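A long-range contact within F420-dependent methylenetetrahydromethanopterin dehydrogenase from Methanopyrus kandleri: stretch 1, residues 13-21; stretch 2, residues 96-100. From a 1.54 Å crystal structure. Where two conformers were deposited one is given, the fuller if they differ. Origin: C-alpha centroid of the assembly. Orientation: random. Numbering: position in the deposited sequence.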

ATOM      1  N   ASN A  13      12.656 -23.411  17.838  1.00 18.92           N
ATOM      2  CA  ASN A  13      12.565 -22.913  16.460  1.00 19.66           C
ATOM      3  C   ASN A  13      13.135 -21.527  16.287  1.00 18.36           C
ATOM      4  O   ASN A  13      12.891 -20.619  17.085  1.00 20.47           O
ATOM      5  CB  ASN A  13      11.121 -22.918  15.971  1.00 20.40           C
ATOM      6  CG  ASN A  13      11.011 -22.618  14.471  1.00 22.89           C
ATOM      7  OD1 ASN A  13      11.638 -23.299  13.624  1.00 23.63           O
ATOM      8  ND2 ASN A  13      10.245 -21.583  14.137  1.00 24.35           N
ATOM      9  N   LEU A  14      13.901 -21.390  15.222  1.00 18.59           N
ATOM     10  CA  LEU A  14      14.512 -20.145  14.829  1.00 19.05           C
ATOM     11  C   LEU A  14      14.228 -20.093  13.329  1.00 18.49           C
ATOM     12  O   LEU A  14      14.103 -21.138  12.676  1.00 18.19           O
ATOM     13  CB  LEU A  14      16.042 -20.234  15.066  1.00 25.00           C
ATOM     14  CG  LEU A  14      16.837 -19.150  15.784  1.00 30.91           C
ATOM     15  CD1 LEU A  14      16.104 -18.644  17.008  1.00 25.55           C
ATOM     16  CD2 LEU A  14      18.202 -19.724  16.134  1.00 30.83           C
ATOM     17  N   GLY A  15      14.095 -18.891  12.781  1.00 16.95           N
ATOM     18  CA  GLY A  15      13.875 -18.811  11.360  1.00 16.46           C
ATOM     19  C   GLY A  15      15.007 -19.457  10.583  1.00 17.95           C
ATOM     20  O   GLY A  15      14.788 -20.142   9.592  1.00 18.10           O
ATOM     21  N   THR A  16      16.247 -19.272  11.024  1.00 16.66           N
ATOM     22  CA  THR A  16      17.350 -19.841  10.261  1.00 17.91           C
ATOM     23  C   THR A  16      17.394 -21.362  10.370  1.00 17.62           C
ATOM     24  O   THR A  16      17.752 -22.040   9.410  1.00 20.95           O
ATOM     25  CB  THR A  16      18.700 -19.211  10.718  1.00 17.18           C
ATOM     26  OG1 THR A  16      18.589 -17.787  10.593  1.00 18.37           O
ATOM     27  CG2 THR A  16      19.882 -19.694   9.821  1.00 21.63           C
ATOM     28  N   SER A  17      17.008 -21.907  11.521  1.00 17.32           N
ATOM     29  CA  SER A  17      17.064 -23.359  11.649  1.00 19.53           C
ATOM     30  C   SER A  17      15.960 -24.025  10.823  1.00 20.38           C
ATOM     31  O   SER A  17      16.126 -25.156  10.368  1.00 20.57           O
ATOM     32  CB  SER A  17      17.066 -23.783  13.121  1.00 21.63           C
ATOM     33  OG  SER A  17      15.893 -23.385  13.798  1.00 26.70           O
HETATM   34  N   MSE A  18      14.829 -23.334  10.650  0.60 19.81           N
HETATM   35  CA  MSE A  18      13.729 -23.875   9.840  0.60 18.50           C
HETATM   36  C   MSE A  18      14.245 -24.173   8.440  0.60 18.63           C
HETATM   37  O   MSE A  18      14.039 -25.268   7.904  0.60 19.26           O
HETATM   38  CB  MSE A  18      12.567 -22.867   9.676  0.60 22.07           C
HETATM   39  CG  MSE A  18      11.665 -22.680  10.883  0.60 24.27           C
HETATM   40 SE   MSE A  18      10.018 -21.697  10.448  0.60 24.39          SE
HETATM   41  CE  MSE A  18       9.590 -22.556   8.794  0.60 24.79           C
HETATM   42  N   MSE A  19      14.926 -23.183   7.859  0.60 18.01           N
HETATM   43  CA  MSE A  19      15.421 -23.241   6.482  0.60 16.58           C
HETATM   44  C   MSE A  19      16.829 -23.730   6.164  0.60 19.43           C
HETATM   45  O   MSE A  19      17.090 -24.086   5.011  0.60 17.55           O
HETATM   46  CB  MSE A  19      15.303 -21.841   5.841  0.60 18.12           C
HETATM   47  CG  MSE A  19      13.903 -21.425   5.361  0.60 16.12           C
HETATM   48 SE   MSE A  19      13.601 -22.124   3.625  0.60 22.59          SE
HETATM   49  CE  MSE A  19      11.706 -22.428   3.637  0.60 20.34           C
HETATM   50  N   MSE A  20      17.717 -23.745   7.148  1.00 18.05           N
HETATM   51  CA  MSE A  20      19.133 -24.084   6.913  1.00 17.97           C
HETATM   52  C   MSE A  20      19.462 -25.191   5.954  1.00 19.16           C
HETATM   53  O   MSE A  20      20.246 -24.962   5.031  1.00 21.77           O
HETATM   54  CB  MSE A  20      19.895 -24.273   8.231  1.00 19.66           C
HETATM   55  CG  MSE A  20      19.370 -25.361   9.128  1.00 18.32           C
HETATM   56 SE   MSE A  20      20.341 -25.330  10.816  1.00 23.87          SE
HETATM   57  CE  MSE A  20      19.503 -26.822  11.609  1.00 21.34           C
ATOM     58  N   ASP A  21      18.833 -26.360   6.109  1.00 15.78           N
ATOM     59  CA  ASP A  21      19.178 -27.449   5.205  1.00 17.05           C
ATOM     60  C   ASP A  21      18.617 -27.246   3.799  1.00 17.68           C
ATOM     61  O   ASP A  21      19.278 -27.565   2.799  1.00 17.94           O
ATOM     62  CB  ASP A  21      18.704 -28.802   5.764  1.00 16.14           C
ATOM     63  CG  ASP A  21      17.218 -28.797   6.167  1.00 20.05           C
ATOM     64  OD1 ASP A  21      16.845 -27.969   7.023  1.00 22.10           O
ATOM     65  OD2 ASP A  21      16.430 -29.613   5.615  1.00 21.17           O
ATOM     66  N   ILE A  96      27.054 -24.658  15.282  1.00 16.28           N
ATOM     67  CA  ILE A  96      25.875 -24.261  16.029  1.00 16.02           C
ATOM     68  C   ILE A  96      25.224 -23.064  15.336  1.00 16.32           C
ATOM     69  O   ILE A  96      25.885 -22.048  15.102  1.00 16.47           O
ATOM     70  CB  ILE A  96      26.271 -23.816  17.485  1.00 13.60           C
ATOM     71  CG1 ILE A  96      27.025 -24.936  18.215  1.00 15.99           C
ATOM     72  CG2 ILE A  96      25.044 -23.441  18.299  1.00 19.64           C
ATOM     73  CD1 ILE A  96      26.285 -26.247  18.306  1.00 16.59           C
ATOM     74  N   ILE A  97      23.936 -23.172  15.017  1.00 15.20           N
ATOM     75  CA  ILE A  97      23.199 -22.048  14.435  1.00 14.80           C
ATOM     76  C   ILE A  97      22.359 -21.533  15.575  1.00 17.97           C
ATOM     77  O   ILE A  97      21.632 -22.305  16.198  1.00 18.15           O
ATOM     78  CB  ILE A  97      22.273 -22.521  13.255  1.00 16.22           C
ATOM     79  CG1 ILE A  97      23.104 -22.924  12.012  1.00 23.76           C
ATOM     80  CG2 ILE A  97      21.227 -21.454  12.971  1.00 24.94           C
ATOM     81  CD1 ILE A  97      24.431 -22.270  11.833  1.00 28.94           C
ATOM     82  N   GLY A  98      22.476 -20.237  15.866  1.00 15.34           N
ATOM     83  CA  GLY A  98      21.737 -19.619  16.952  1.00 14.74           C
ATOM     84  C   GLY A  98      21.386 -18.168  16.711  1.00 15.60           C
ATOM     85  O   GLY A  98      21.549 -17.678  15.613  1.00 16.45           O
ATOM     86  N   ASP A  99      20.911 -17.513  17.766  1.00 18.62           N
ATOM     87  CA  ASP A  99      20.496 -16.114  17.753  1.00 19.12           C
ATOM     88  C   ASP A  99      21.438 -15.278  18.625  1.00 22.53           C
ATOM     89  O   ASP A  99      22.475 -15.770  19.078  1.00 21.39           O
ATOM     90  CB  ASP A  99      19.008 -15.956  18.178  1.00 25.87           C
ATOM     91  CG  ASP A  99      18.653 -16.678  19.469  1.00 26.97           C
ATOM     92  OD1 ASP A  99      17.511 -16.480  19.952  1.00 32.85           O
ATOM     93  OD2 ASP A  99      19.487 -17.417  19.996  1.00 30.15           O
ATOM     94  N   ALA A 100      21.084 -14.017  18.852  1.00 21.30           N
ATOM     95  CA  ALA A 100      21.983 -13.115  19.604  1.00 23.39           C
ATOM     96  C   ALA A 100      22.393 -13.592  20.994  1.00 21.02           C
ATOM     97  O   ALA A 100      23.529 -13.361  21.408  1.00 23.67           O
ATOM     98  CB  ALA A 100      21.378 -11.727  19.683  1.00 22.84           C
TER

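Stretch 1 enters as a loop and turns into a helix at Gly-15. Leu-14 sits at the N-cap position, immediately before the first helical residue. Two backbone hydrogen bonds hold the turns together. Met-18 N donates to Leu-14 O at 3.1 Å, and Met-20 N donates to Thr-16 O at 2.8 Å. Each spans four residues, the spacing of an alpha-helix. Stretch 2 is extended. Residues Ile-96 to Gly-98 lie in a strand that begins earlier in the chain, and Ala-100 has already left it for a 3-10 turn.

The start of the helix packs against a strand that lies far off in sequence; the touching residues are at least 77 positions apart. The backbones stay well separated. In the register of the two stretches, Ser-17 CA lies 6.9 Å from Ile-97 CA and Leu-14 CA 7.5 Å from Gly-98 CA. No hydrogen bond crosses between the stretches. The contact is made mostly by side chains. The surface buried, both sides summed, is 243 Å².

Ile-97 contributes the largest covered area, 78 Å². Its CA-to-CB bond points toward the helix, and chi1 is m. Its branches reach the side chains of Thr-16 and Met-20. Ile-97 CG2 lies 3.9 Å from Thr-16 CG2, a contact between two methyl groups. Ile-97 CG1 lies 3.9 Å from the selenium of Met-20, Met-20 SE. Met-20 is a selenomethionine; its chi1 is p, and chi2 and chi3 are both t. Chi1 p and chi2 t bring SE to the isoleucine; chi3 sets only the direction of CE. Thr-16 and Met-20 are four residues apart, and both CA-to-CB bonds point toward the strand. Thr-16 turns its methyl to Ile-97, while its hydroxyl OG1 is hydrogen-bonded elsewhere in the structure.

Leu-14 is the other main contributor, with 70 Å² covered. Its CA-to-CB bond also points toward stretch 2. Its chi1 of -132° falls between the usual wells. The CD2 methyl rests on the strand backbone, with Leu-14 CD2 3.6 Å from Gly-98 C, the shortest contact across the two stretches. The same methyl, Leu-14 CD2, is 3.9 Å from Asp-99 N. Gly-98 has no side chain, and its backbone meets the leucine directly. A CB there would point away from stretch 1.

Asp-99 adds a contact with the other methyl of the leucine: Leu-14 CD1 is 3.9 Å from Asp-99 OD1. This is packing of a methyl against a carboxylate oxygen. The second oxygen, OD2, is hydrogen-bonded elsewhere in the structure.

Ser-17 plays a smaller part. Its CA-to-CB bond points sideways, and its nearest approach is through the backbone, with Ser-17 N 4.5 Å from Ile-97 CG2. Its chi1 is p, which places the hydroxyl near the turn before the helix: Ser-17 OG is 3.1 Å from Leu-14 O and 3.2 Å from Leu-14 N. Met-18 and Met-19, also selenomethionines, make no contact with stretch 2.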